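Local atomic coordinates of Mgp-operon protein 3 (Mycoplasma pneumoniae, PDB entry 6RJ1), a protein that probably helps the bacterium attach to host cells as an extracellular adhesin that works alongside the adhesin P1. Residues Ala541-Phe555 against Leu776-Pro788. Sequence-based numbering, arbitrary orientation.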
# COMPACT_ATOMS: atom_id res chain seq x y z
N ALA A 541 0.55 3.90 3.79
CA ALA A 541 1.45 3.84 4.94
C ALA A 541 0.94 4.72 6.09
O ALA A 541 1.28 4.49 7.25
CB ALA A 541 2.85 4.28 4.54
N GLY A 542 0.11 5.71 5.76
CA GLY A 542 -0.49 6.61 6.73
C GLY A 542 -0.68 8.03 6.25
O GLY A 542 -0.31 8.39 5.14
N LEU A 543 -1.29 8.83 7.14
CA LEU A 543 -1.56 10.26 6.95
C LEU A 543 -1.46 11.04 8.26
O LEU A 543 -1.75 10.50 9.33
CB LEU A 543 -2.90 10.58 6.21
CG LEU A 543 -4.24 9.77 6.39
CD1 LEU A 543 -4.45 9.17 7.77
CD2 LEU A 543 -5.43 10.64 6.06
N ASP A 544 -1.05 12.30 8.16
CA ASP A 544 -0.92 13.18 9.31
C ASP A 544 -1.11 14.64 8.91
O ASP A 544 -0.99 14.97 7.73
CB ASP A 544 0.42 12.98 10.04
CG ASP A 544 0.45 13.41 11.50
OD1 ASP A 544 -0.64 13.72 12.06
OD2 ASP A 544 1.55 13.44 12.09
N VAL A 545 -1.44 15.51 9.88
CA VAL A 545 -1.60 16.94 9.65
C VAL A 545 -0.42 17.72 10.26
O VAL A 545 0.09 17.36 11.32
CB VAL A 545 -2.99 17.52 10.05
CG1 VAL A 545 -4.12 16.83 9.29
CG2 VAL A 545 -3.22 17.46 11.55
N VAL A 546 0.05 18.74 9.54
CA VAL A 546 1.17 19.59 9.94
C VAL A 546 1.09 20.91 9.17
O VAL A 546 0.83 20.90 7.96
CB VAL A 546 2.56 18.85 9.80
CG1 VAL A 546 2.82 18.36 8.37
CG2 VAL A 546 3.72 19.69 10.32
N ALA A 547 1.27 22.05 9.87
CA ALA A 547 1.22 23.41 9.31
C ALA A 547 -0.02 23.63 8.41
O ALA A 547 0.13 24.08 7.26
CB ALA A 547 2.52 23.73 8.56
N ASP A 548 -1.22 23.27 8.94
CA ASP A 548 -2.55 23.37 8.29
C ASP A 548 -2.64 22.60 6.95
O ASP A 548 -3.48 22.91 6.10
CB ASP A 548 -3.00 24.84 8.13
CG ASP A 548 -3.15 25.61 9.43
OD1 ASP A 548 -3.76 25.06 10.38
OD2 ASP A 548 -2.67 26.76 9.49
N HIS A 549 -1.81 21.56 6.80
CA HIS A 549 -1.75 20.73 5.60
C HIS A 549 -1.74 19.26 5.94
O HIS A 549 -1.23 18.87 7.00
CB HIS A 549 -0.48 21.07 4.81
CG HIS A 549 -0.56 22.34 4.02
ND1 HIS A 549 -0.53 23.58 4.64
CD2 HIS A 549 -0.63 22.52 2.68
CE1 HIS A 549 -0.62 24.47 3.67
NE2 HIS A 549 -0.67 23.88 2.48
N LEU A 550 -2.26 18.43 5.02
CA LEU A 550 -2.27 16.98 5.15
C LEU A 550 -1.05 16.39 4.43
O LEU A 550 -0.76 16.73 3.29
CB LEU A 550 -3.57 16.37 4.59
CG LEU A 550 -3.67 14.83 4.65
CD1 LEU A 550 -4.17 14.36 5.99
CD2 LEU A 550 -4.51 14.29 3.51
N VAL A 551 -0.37 15.48 5.11
CA VAL A 551 0.78 14.77 4.57
C VAL A 551 0.40 13.28 4.53
O VAL A 551 -0.23 12.77 5.45
CB VAL A 551 2.04 15.08 5.41
CG1 VAL A 551 3.15 14.09 5.13
CG2 VAL A 551 2.53 16.50 5.14
N PHE A 552 0.73 12.60 3.43
CA PHE A 552 0.45 11.17 3.26
C PHE A 552 1.60 10.47 2.53
O PHE A 552 2.43 11.11 1.87
CB PHE A 552 -0.90 10.96 2.54
CG PHE A 552 -0.82 11.07 1.04
CD1 PHE A 552 -0.80 12.31 0.41
CD2 PHE A 552 -0.71 9.93 0.24
CE1 PHE A 552 -0.69 12.41 -0.98
CE2 PHE A 552 -0.58 10.03 -1.15
CZ PHE A 552 -0.57 11.27 -1.75
N ALA A 553 1.61 9.13 2.63
CA ALA A 553 2.56 8.23 1.98
C ALA A 553 1.88 6.89 1.81
O ALA A 553 1.12 6.45 2.68
CB ALA A 553 3.83 8.08 2.79
N ALA A 554 2.14 6.27 0.67
CA ALA A 554 1.55 4.99 0.30
C ALA A 554 2.41 4.30 -0.74
O ALA A 554 3.20 4.95 -1.43
CB ALA A 554 0.15 5.22 -0.28
N PHE A 555 2.25 2.99 -0.88
CA PHE A 555 2.91 2.26 -1.94
C PHE A 555 1.86 2.14 -3.03
O PHE A 555 0.69 1.92 -2.73
CB PHE A 555 3.36 0.87 -1.50
CG PHE A 555 4.79 0.82 -1.07
CD1 PHE A 555 5.82 0.80 -2.01
CD2 PHE A 555 5.12 0.81 0.28
CE1 PHE A 555 7.16 0.79 -1.60
CE2 PHE A 555 6.46 0.79 0.69
CZ PHE A 555 7.46 0.78 -0.26
N LEU A 776 8.21 -8.39 -1.59
CA LEU A 776 7.31 -7.25 -1.55
C LEU A 776 7.64 -6.26 -0.47
O LEU A 776 7.85 -6.66 0.69
CB LEU A 776 5.84 -7.70 -1.43
CG LEU A 776 5.41 -8.88 -2.30
CD1 LEU A 776 4.09 -9.43 -1.84
CD2 LEU A 776 5.37 -8.51 -3.78
N ASN A 777 7.67 -4.98 -0.83
CA ASN A 777 7.93 -3.92 0.14
C ASN A 777 6.64 -3.53 0.86
O ASN A 777 5.54 -3.75 0.35
CB ASN A 777 8.64 -2.72 -0.48
CG ASN A 777 9.53 -2.00 0.50
OD1 ASN A 777 9.51 -2.24 1.71
ND2 ASN A 777 10.34 -1.09 0.01
N PHE A 778 6.78 -3.01 2.07
CA PHE A 778 5.66 -2.62 2.92
C PHE A 778 6.04 -1.34 3.65
O PHE A 778 7.18 -1.17 4.05
CB PHE A 778 5.35 -3.78 3.88
CG PHE A 778 4.53 -3.48 5.10
CD1 PHE A 778 3.15 -3.48 5.05
CD2 PHE A 778 5.14 -3.26 6.33
CE1 PHE A 778 2.39 -3.23 6.19
CE2 PHE A 778 4.38 -3.02 7.47
CZ PHE A 778 3.00 -3.00 7.39
N GLY A 779 5.08 -0.45 3.81
CA GLY A 779 5.27 0.83 4.48
C GLY A 779 4.21 1.07 5.53
O GLY A 779 3.03 0.83 5.28
N THR A 780 4.64 1.53 6.71
CA THR A 780 3.75 1.75 7.85
C THR A 780 4.21 2.92 8.74
O THR A 780 5.39 3.28 8.74
CB THR A 780 3.62 0.42 8.67
OG1 THR A 780 2.58 0.53 9.64
CG2 THR A 780 4.92 0.01 9.35
N GLY A 781 3.27 3.45 9.51
CA GLY A 781 3.49 4.47 10.52
C GLY A 781 3.92 5.83 10.05
O GLY A 781 4.89 6.37 10.57
N LEU A 782 3.17 6.44 9.11
CA LEU A 782 3.52 7.80 8.70
C LEU A 782 3.18 8.78 9.83
O LEU A 782 2.05 8.77 10.33
CB LEU A 782 2.86 8.24 7.38
CG LEU A 782 3.28 9.64 6.95
CD1 LEU A 782 4.40 9.62 5.96
CD2 LEU A 782 2.12 10.43 6.47
N LYS A 783 4.17 9.57 10.26
CA LYS A 783 4.01 10.57 11.30
C LYS A 783 4.80 11.81 10.95
O LYS A 783 6.00 11.72 10.68
CB LYS A 783 4.45 10.05 12.67
CG LYS A 783 3.38 10.10 13.74
CD LYS A 783 3.14 11.47 14.33
CE LYS A 783 2.25 11.39 15.55
NZ LYS A 783 0.90 10.82 15.25
N ALA A 784 4.13 12.95 10.96
CA ALA A 784 4.75 14.25 10.70
C ALA A 784 5.28 14.82 12.00
O ALA A 784 4.86 14.41 13.08
CB ALA A 784 3.72 15.19 10.09
N GLY A 785 6.19 15.78 11.88
CA GLY A 785 6.78 16.45 13.03
C GLY A 785 7.48 17.75 12.70
O GLY A 785 8.28 17.79 11.77
N VAL A 786 7.20 18.81 13.49
CA VAL A 786 7.84 20.13 13.35
C VAL A 786 9.15 20.11 14.13
O VAL A 786 9.15 19.86 15.33
CB VAL A 786 6.93 21.31 13.80
CG1 VAL A 786 7.63 22.66 13.61
CG2 VAL A 786 5.60 21.30 13.05
N ASP A 787 10.27 20.34 13.42
CA ASP A 787 11.62 20.37 13.99
C ASP A 787 11.71 21.43 15.11
O ASP A 787 11.36 22.59 14.86
CB ASP A 787 12.66 20.61 12.88
CG ASP A 787 14.12 20.67 13.32
OD1 ASP A 787 14.55 19.78 14.08
OD2 ASP A 787 14.83 21.61 12.88
N PRO A 788 12.09 21.04 16.35
CA PRO A 788 12.15 22.04 17.44
C PRO A 788 13.30 23.03 17.32
O PRO A 788 13.22 24.13 17.88
CB PRO A 788 12.29 21.17 18.70
CG PRO A 788 12.92 19.92 18.23
CD PRO A 788 12.49 19.70 16.81
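With chi1 at -178°, Leu-782 holds CG opposite its own backbone N and sends the isobutyl fork across the hairpin formed by strands 538-546 and 549-563; Asp-544, similarly extended (chi1 -157°), delivers its carboxylate to the backbone of strand 779-786. The two methyls of Leu-782 divide the work: the methyl of Ala-553 gives CD1 a small apolar partner (CB to CD1 3.6 Å), while CD2 rests against the hairpin backbone, 3.4 Å from Gly-542 O and 3.5 Å from Val-551 O, with Val-551 CG1 a looser neighbour. Leu-803 of strand 799-805 also touches Leu-782.

Strands 541-546 and 779-786 run nearly parallel. Leu-782 N donates to Ala-541 O (3.3 Å), approaching from above the carbonyl plane, beside the classic beta bulge in which Ala-541 and Gly-542 both face Ala-553. Glycine suits position 542: at its positive phi a CB would press on Ala-541 O, and it would also crowd Leu-782 N. Farther along, OD2 of Asp-544 accepts Ala-784 N at 2.9 Å through its anti lone pair, the N-H pointing in at 154°. Val-546 packs CG1 on CB of Ala-784 (3.7 Å). At the other end, the Phe-555 ring turns an edge to Gly-779, whose lack of a side chain permits close approach; its CZ lies 3.4 Å from ND2 of Asn-777, which bonds to Leu-733 O.

CD of Lys-783 crosses near OD2 of Asp-544; NZ is too distant for an ion pair, but its charge probably favours the carboxylate form. The hairpin belongs by sequence to the MgpC adhesin family, grouped with beta-propellers. The chemistry implies two sheets joined through side-by-side strands, by backbone and carboxylate-to-amide bonds and the inserted Leu-782.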